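Local coordinates for protein acetyltransferase (Agrobacterium tumefaciens, PDB 2FSR) that probably transfers an acetyl group from acetyl-coenzyme A to an acceptor substrate, as expected of a GNAT-family acetyltransferase, at residues L136-W139 with A140-L144. Numbering follows the deposited sequence.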
ATOM      1  N   LEU A 136      -0.087  -7.345  -4.348  1.00 10.47           N
ATOM      2  CA  LEU A 136      -1.233  -7.005  -3.497  1.00 11.47           C
ATOM      3  C   LEU A 136      -2.484  -6.714  -4.318  1.00 11.32           C
ATOM      4  O   LEU A 136      -3.595  -7.073  -3.905  1.00 11.39           O
ATOM      5  CB  LEU A 136      -0.902  -5.840  -2.558  1.00 10.57           C
ATOM      6  CG  LEU A 136      -1.934  -5.595  -1.457  1.00 12.26           C
ATOM      7  CD1 LEU A 136      -2.150  -6.813  -0.545  1.00 12.41           C
ATOM      8  CD2 LEU A 136      -1.568  -4.346  -0.643  1.00 11.41           C
ATOM      9  N   ARG A 137      -2.316  -6.045  -5.455  1.00 11.68           N
ATOM     10  CA  ARG A 137      -3.420  -5.842  -6.416  1.00 12.60           C
ATOM     11  C   ARG A 137      -4.068  -7.171  -6.800  1.00 12.28           C
ATOM     12  O   ARG A 137      -5.299  -7.321  -6.732  1.00 12.46           O
ATOM     13  CB  ARG A 137      -2.913  -5.146  -7.679  1.00 13.66           C
ATOM     14  CG  ARG A 137      -3.944  -5.020  -8.824  1.00 14.57           C
ATOM     15  CD  ARG A 137      -3.260  -4.866 -10.172  1.00 15.64           C
ATOM     16  NE  ARG A 137      -2.678  -6.128 -10.635  1.00 17.16           N
ATOM     17  CZ  ARG A 137      -1.816  -6.260 -11.646  1.00 15.38           C
ATOM     18  NH1 ARG A 137      -1.392  -5.200 -12.323  1.00 18.42           N
ATOM     19  NH2 ARG A 137      -1.370  -7.464 -11.969  1.00 17.19           N
ATOM     20  N   ASP A 138      -3.252  -8.127  -7.232  1.00 12.37           N
ATOM     21  CA  ASP A 138      -3.783  -9.432  -7.646  1.00 12.74           C
ATOM     22  C   ASP A 138      -4.455 -10.155  -6.495  1.00 12.55           C
ATOM     23  O   ASP A 138      -5.511 -10.768  -6.677  1.00 11.95           O
ATOM     24  CB  ASP A 138      -2.663 -10.313  -8.195  1.00 13.05           C
ATOM     25  CG  ASP A 138      -2.194  -9.888  -9.576  1.00 13.88           C
ATOM     26  OD1 ASP A 138      -2.736  -8.922 -10.140  1.00 16.32           O
ATOM     27  OD2 ASP A 138      -1.259 -10.540 -10.086  1.00 15.99           O
ATOM     28  N   TRP A 139      -3.829 -10.130  -5.322  1.00 12.54           N
ATOM     29  CA  TRP A 139      -4.413 -10.750  -4.135  1.00 12.84           C
ATOM     30  C   TRP A 139      -5.799 -10.159  -3.854  1.00 13.56           C
ATOM     31  O   TRP A 139      -6.748 -10.893  -3.533  1.00 12.96           O
ATOM     32  CB  TRP A 139      -3.483 -10.550  -2.933  1.00 13.46           C
ATOM     33  CG  TRP A 139      -4.005 -11.167  -1.699  1.00 14.48           C
ATOM     34  CD1 TRP A 139      -3.795 -12.434  -1.272  1.00 14.47           C
ATOM     35  CD2 TRP A 139      -4.829 -10.536  -0.713  1.00 14.07           C
ATOM     36  NE1 TRP A 139      -4.429 -12.641  -0.071  1.00 16.16           N
ATOM     37  CE2 TRP A 139      -5.085 -11.493   0.288  1.00 14.95           C
ATOM     38  CE3 TRP A 139      -5.378  -9.258  -0.585  1.00 15.14           C
ATOM     39  CZ2 TRP A 139      -5.866 -11.211   1.421  1.00 16.75           C
ATOM     40  CZ3 TRP A 139      -6.164  -8.973   0.547  1.00 16.24           C
ATOM     41  CH2 TRP A 139      -6.398  -9.949   1.521  1.00 15.25           C
ATOM     42  N   ALA A 140      -5.925  -8.836  -3.971  1.00 13.28           N
ATOM     43  CA  ALA A 140      -7.215  -8.179  -3.719  1.00 14.34           C
ATOM     44  C   ALA A 140      -8.271  -8.587  -4.740  1.00 14.15           C
ATOM     45  O   ALA A 140      -9.420  -8.855  -4.367  1.00 14.20           O
ATOM     46  CB  ALA A 140      -7.060  -6.682  -3.713  1.00 14.90           C
ATOM     47  N   PHE A 141      -7.898  -8.610  -6.021  1.00 13.87           N
ATOM     48  CA  PHE A 141      -8.854  -8.975  -7.064  1.00 14.11           C
ATOM     49  C   PHE A 141      -9.239 -10.445  -6.955  1.00 14.09           C
ATOM     50  O   PHE A 141     -10.400 -10.813  -7.193  1.00 14.80           O
ATOM     51  CB  PHE A 141      -8.328  -8.700  -8.471  1.00 15.66           C
ATOM     52  CG  PHE A 141      -8.338  -7.250  -8.864  1.00 16.33           C
ATOM     53  CD1 PHE A 141      -9.379  -6.399  -8.485  1.00 20.23           C
ATOM     54  CD2 PHE A 141      -7.318  -6.741  -9.651  1.00 17.87           C
ATOM     55  CE1 PHE A 141      -9.375  -5.062  -8.863  1.00 20.44           C
ATOM     56  CE2 PHE A 141      -7.319  -5.410 -10.042  1.00 16.60           C
ATOM     57  CZ  PHE A 141      -8.333  -4.568  -9.651  1.00 18.13           C
ATOM     58  N   GLU A 142      -8.274 -11.286  -6.593  1.00 13.41           N
ATOM     59  CA  GLU A 142      -8.514 -12.728  -6.567  1.00 13.06           C
ATOM     60  C   GLU A 142      -9.176 -13.204  -5.288  1.00 13.23           C
ATOM     61  O   GLU A 142     -10.157 -13.958  -5.327  1.00 12.49           O
ATOM     62  CB  GLU A 142      -7.201 -13.474  -6.769  1.00 13.56           C
ATOM     63  CG  GLU A 142      -6.654 -13.283  -8.170  1.00 14.19           C
ATOM     64  CD  GLU A 142      -5.230 -13.770  -8.303  1.00 18.89           C
ATOM     65  OE1 GLU A 142      -4.755 -14.463  -7.372  1.00 19.74           O
ATOM     66  OE2 GLU A 142      -4.579 -13.415  -9.318  1.00 20.29           O
ATOM     67  N   THR A 143      -8.650 -12.746  -4.159  1.00 12.85           N
ATOM     68  CA  THR A 143      -9.096 -13.228  -2.863  1.00 14.24           C
ATOM     69  C   THR A 143     -10.285 -12.426  -2.337  1.00 14.68           C
ATOM     70  O   THR A 143     -11.202 -13.011  -1.760  1.00 15.68           O
ATOM     71  CB  THR A 143      -7.922 -13.307  -1.864  1.00 14.53           C
ATOM     72  OG1 THR A 143      -6.979 -14.272  -2.351  1.00 15.36           O
ATOM     73  CG2 THR A 143      -8.403 -13.738  -0.480  1.00 15.05           C
ATOM     74  N   LEU A 144     -10.269 -11.110  -2.527  1.00 14.79           N
ATOM     75  CA  LEU A 144     -11.377 -10.269  -2.068  1.00 15.91           C
ATOM     76  C   LEU A 144     -12.439 -10.034  -3.131  1.00 15.92           C
ATOM     77  O   LEU A 144     -13.519  -9.512  -2.832  1.00 16.71           O
ATOM     78  CB  LEU A 144     -10.874  -8.925  -1.526  1.00 15.90           C
ATOM     79  CG  LEU A 144      -9.965  -8.968  -0.300  1.00 17.55           C
ATOM     80  CD1 LEU A 144      -9.626  -7.561   0.145  1.00 17.71           C
ATOM     81  CD2 LEU A 144     -10.583  -9.785   0.849  1.00 16.21           C
TER
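The last two turns of helix 128-143, probably the helix that follows the acetyl-CoA pyrophosphate loop in GNAT acetyltransferases, carry Trp-139 packed against Thr-143 and Leu-144, the residues four and five places further on. CB of Thr-143 sits over one face of the indole in a CH-pi contact, 4.0 Å from the centroid of the five-membered ring and 13° off its normal. CG of Trp-139 lies anti to the backbone N (chi1 -179°), which makes the ring stand out from the helix and lean toward its C-terminal end. The six-membered part reaches Leu-144, whose CD1 comes within 3.8 Å of Trp-139 CZ3. Outside this turn the indole also meets the ring of Trp-80, and the Trp-139 side chain touches Pro-28 and Leu-30.

Four successive i to i+4 backbone bonds run beneath these side chains, from Ala-140 N to Leu-136 O through to Thr-143 N to Trp-139 O; the last spans 2.7 Å. Leu-136 and Ala-140 turn inward, both onto Ile-104 of strand 97-105, and so seat the helix on the antiparallel sheet that contains this strand. On another flank Arg-137 CG lies 3.6 Å from Phe-141 CE2, one turn on, and both side chains touch Leu-149 of strand 149-153. Asp-138 and Glu-142 bring like charges together, OD2 of the first 4.5 Å from OE2 of the second, probably unfavourable but perhaps offset by the Arg-137 charge on the other Asp-138 oxygen. The bend at chi3 (74°) turns the Arg-137 guanidinium back to its sequence neighbour, where NE and NH2 grip Asp-138 OD1 side-on as part of a salt bridge. Both nitrogens approach that oxygen on its syn side and from the same face of the carboxylate, Arg-137 NH2 lying 2.7 Å from Asp-138 OD1.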